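Local coordinates for protein succinate-semialdehyde dehydrogenase (NAD(P)(+)) (Marinobacter aquaeolei, PDB 3RH9) that probably oxidises succinate semialdehyde to succinate with a nicotinamide cofactor, at residues I124-S129 against E469-F474. Numbering follows the deposited sequence.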
ATOM      1  N   ILE A 124       1.821 -12.989 -16.700  1.00 15.28           N
ATOM      2  CA  ILE A 124       1.814 -13.727 -15.451  1.00 15.27           C
ATOM      3  C   ILE A 124       3.236 -14.122 -15.001  1.00 16.82           C
ATOM      4  O   ILE A 124       3.499 -14.302 -13.801  1.00 17.01           O
ATOM      5  CB  ILE A 124       0.907 -14.967 -15.571  1.00 15.01           C
ATOM      6  CG1 ILE A 124       0.701 -15.629 -14.213  1.00 15.28           C
ATOM      7  CG2 ILE A 124       1.474 -15.961 -16.584  1.00 15.35           C
ATOM      8  CD1 ILE A 124      -0.384 -16.700 -14.226  1.00 15.15           C
ATOM      9  N   SER A 125       4.157 -14.245 -15.954  1.00 16.10           N
ATOM     10  CA  SER A 125       5.513 -14.698 -15.629  1.00 16.94           C
ATOM     11  C   SER A 125       6.251 -13.693 -14.768  1.00 17.48           C
ATOM     12  O   SER A 125       7.265 -14.017 -14.142  1.00 16.88           O
ATOM     13  CB  SER A 125       6.319 -15.016 -16.888  1.00 17.27           C
ATOM     14  OG  SER A 125       6.177 -16.389 -17.217  1.00 18.49           O
ATOM     15  N   ALA A 126       5.717 -12.476 -14.732  1.00 17.38           N
ATOM     16  CA  ALA A 126       6.275 -11.404 -13.925  1.00 14.80           C
ATOM     17  C   ALA A 126       6.359 -11.758 -12.431  1.00 15.69           C
ATOM     18  O   ALA A 126       7.186 -11.203 -11.717  1.00 15.85           O
ATOM     19  CB  ALA A 126       5.465 -10.147 -14.129  1.00 14.74           C
ATOM     20  N   LEU A 127       5.514 -12.680 -11.967  1.00 15.88           N
ATOM     21  CA  LEU A 127       5.451 -13.039 -10.546  1.00 15.34           C
ATOM     22  C   LEU A 127       6.358 -14.215 -10.185  1.00 15.30           C
ATOM     23  O   LEU A 127       6.280 -14.759  -9.075  1.00 13.53           O
ATOM     24  CB  LEU A 127       4.010 -13.349 -10.122  1.00 14.44           C
ATOM     25  CG  LEU A 127       3.051 -12.166 -10.240  1.00 14.19           C
ATOM     26  CD1 LEU A 127       1.594 -12.593 -10.086  1.00 13.72           C
ATOM     27  CD2 LEU A 127       3.426 -11.093  -9.236  1.00 12.44           C
ATOM     28  N   ASP A 128       7.213 -14.606 -11.123  1.00 16.50           N
ATOM     29  CA  ASP A 128       8.169 -15.688 -10.875  1.00 16.21           C
ATOM     30  C   ASP A 128       9.134 -15.287  -9.777  1.00 14.48           C
ATOM     31  O   ASP A 128       9.625 -14.160  -9.764  1.00 14.65           O
ATOM     32  CB  ASP A 128       8.958 -16.013 -12.153  1.00 16.04           C
ATOM     33  CG  ASP A 128       8.149 -16.823 -13.152  1.00 18.12           C
ATOM     34  OD1 ASP A 128       7.031 -17.274 -12.798  1.00 17.02           O
ATOM     35  OD2 ASP A 128       8.636 -17.009 -14.291  1.00 19.76           O
ATOM     36  N   SER A 129       9.427 -16.196  -8.859  1.00 13.43           N
ATOM     37  CA  SER A 129      10.459 -15.898  -7.872  1.00 13.48           C
ATOM     38  C   SER A 129      11.800 -15.628  -8.581  1.00 13.91           C
ATOM     39  O   SER A 129      12.033 -16.073  -9.705  1.00 13.45           O
ATOM     40  CB  SER A 129      10.594 -17.032  -6.861  1.00 12.03           C
ATOM     41  OG  SER A 129      11.137 -18.185  -7.473  1.00 14.77           O
ATOM     42  N   GLU A 469       2.720  -3.167 -12.108  1.00 18.06           N
ATOM     43  CA  GLU A 469       2.452  -2.980 -10.690  1.00 17.40           C
ATOM     44  C   GLU A 469       1.109  -3.597 -10.310  1.00 16.92           C
ATOM     45  O   GLU A 469       0.957  -4.134  -9.210  1.00 16.59           O
ATOM     46  CB  GLU A 469       2.635  -1.517 -10.214  1.00 15.61           C
ATOM     47  CG  GLU A 469       2.535  -0.441 -11.268  1.00 16.21           C
ATOM     48  CD  GLU A 469       3.753  -0.370 -12.188  1.00 20.09           C
ATOM     49  OE1 GLU A 469       4.777   0.243 -11.795  1.00 20.76           O
ATOM     50  OE2 GLU A 469       3.685  -0.907 -13.329  1.00 20.70           O
ATOM     51  N   GLY A 470       0.156  -3.568 -11.240  1.00 16.49           N
ATOM     52  CA  GLY A 470      -1.131  -4.198 -11.005  1.00 15.79           C
ATOM     53  C   GLY A 470      -1.024  -5.701 -10.773  1.00 16.32           C
ATOM     54  O   GLY A 470      -1.758  -6.280  -9.967  1.00 15.77           O
ATOM     55  N   LEU A 471      -0.117  -6.345 -11.498  1.00 16.20           N
ATOM     56  CA  LEU A 471       0.122  -7.772 -11.318  1.00 16.73           C
ATOM     57  C   LEU A 471       0.647  -8.078  -9.923  1.00 15.22           C
ATOM     58  O   LEU A 471       0.479  -9.184  -9.443  1.00 14.89           O
ATOM     59  CB  LEU A 471       1.126  -8.289 -12.348  1.00 17.45           C
ATOM     60  CG  LEU A 471       0.630  -8.767 -13.709  1.00 17.89           C
ATOM     61  CD1 LEU A 471       1.785  -8.776 -14.683  1.00 17.34           C
ATOM     62  CD2 LEU A 471       0.021 -10.161 -13.588  1.00 16.79           C
ATOM     63  N   PHE A 472       1.271  -7.096  -9.280  1.00 15.14           N
ATOM     64  CA  PHE A 472       1.854  -7.291  -7.949  1.00 16.10           C
ATOM     65  C   PHE A 472       0.953  -6.882  -6.782  1.00 16.09           C
ATOM     66  O   PHE A 472       1.391  -6.885  -5.635  1.00 16.72           O
ATOM     67  CB  PHE A 472       3.211  -6.581  -7.825  1.00 13.67           C
ATOM     68  CG  PHE A 472       4.331  -7.321  -8.480  1.00 13.16           C
ATOM     69  CD1 PHE A 472       4.559  -7.197  -9.834  1.00 14.00           C
ATOM     70  CD2 PHE A 472       5.151  -8.157  -7.743  1.00 13.47           C
ATOM     71  CE1 PHE A 472       5.578  -7.890 -10.437  1.00 13.46           C
ATOM     72  CE2 PHE A 472       6.178  -8.850  -8.344  1.00 11.99           C
ATOM     73  CZ  PHE A 472       6.384  -8.720  -9.692  1.00 12.01           C
ATOM     74  N   GLU A 473      -0.291  -6.536  -7.064  1.00 15.36           N
ATOM     75  CA  GLU A 473      -1.189  -6.100  -6.010  1.00 16.94           C
ATOM     76  C   GLU A 473      -1.536  -7.227  -5.046  1.00 17.12           C
ATOM     77  O   GLU A 473      -1.470  -7.054  -3.827  1.00 16.43           O
ATOM     78  CB  GLU A 473      -2.472  -5.528  -6.613  1.00 19.66           C
ATOM     79  CG  GLU A 473      -2.305  -4.146  -7.234  1.00 19.83           C
ATOM     80  CD  GLU A 473      -2.639  -3.033  -6.256  1.00 21.36           C
ATOM     81  OE1 GLU A 473      -2.029  -2.989  -5.148  1.00 19.78           O
ATOM     82  OE2 GLU A 473      -3.525  -2.207  -6.602  1.00 21.59           O
ATOM     83  N   PHE A 474      -1.907  -8.380  -5.590  1.00 15.67           N
ATOM     84  CA  PHE A 474      -2.374  -9.477  -4.755  1.00 15.50           C
ATOM     85  C   PHE A 474      -1.316 -10.469  -4.297  1.00 14.96           C
ATOM     86  O   PHE A 474      -1.637 -11.613  -3.996  1.00 14.87           O
ATOM     87  CB  PHE A 474      -3.510 -10.211  -5.454  1.00 16.16           C
ATOM     88  CG  PHE A 474      -4.687  -9.343  -5.704  1.00 17.31           C
ATOM     89  CD1 PHE A 474      -4.848  -8.711  -6.925  1.00 16.41           C
ATOM     90  CD2 PHE A 474      -5.609  -9.104  -4.696  1.00 16.51           C
ATOM     91  CE1 PHE A 474      -5.926  -7.898  -7.154  1.00 15.31           C
ATOM     92  CE2 PHE A 474      -6.685  -8.281  -4.916  1.00 16.21           C
ATOM     93  CZ  PHE A 474      -6.845  -7.679  -6.149  1.00 15.45           C
TER
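L127 lays one methyl, CD2, over the face of the F472 ring, a CH-pi contact that illustrates how a branched aliphatic side chain can cover an aromatic one. The methyl stands 3.6 Å from the ring centroid and 10° off the ring normal. The two side chains run antiparallel as they overlap; with chi1 of F472 at -78°, CG lies anti to the carbonyl carbon, which carries the ring out under L127 CD2. The same methyl comes within 3.5 Å of the carbonyl oxygen L471 O. At the far end of the ring, CZ meets A126 O obliquely, while A126 CB faces L471 CD1 at 4.0 Å. Were the ring of F472 cut back to the methyl of an alanine, L127 CD2 would probably lose its aromatic surface and a gap would open beside A126. Further out, F472 makes an edge-to-face contact with Y145, and L471 packs on C120 and H123 of helix 103-123 and on A173 of helix 162-174. Mainly apolar, the contact sets the 3-10 turn between helix 103-123 and strand 130-131 against the link from helix 467-471 to strand 475-482, some 340 residues later in the aldehyde dehydrogenase fold, away from the predicted catalytic glutamate.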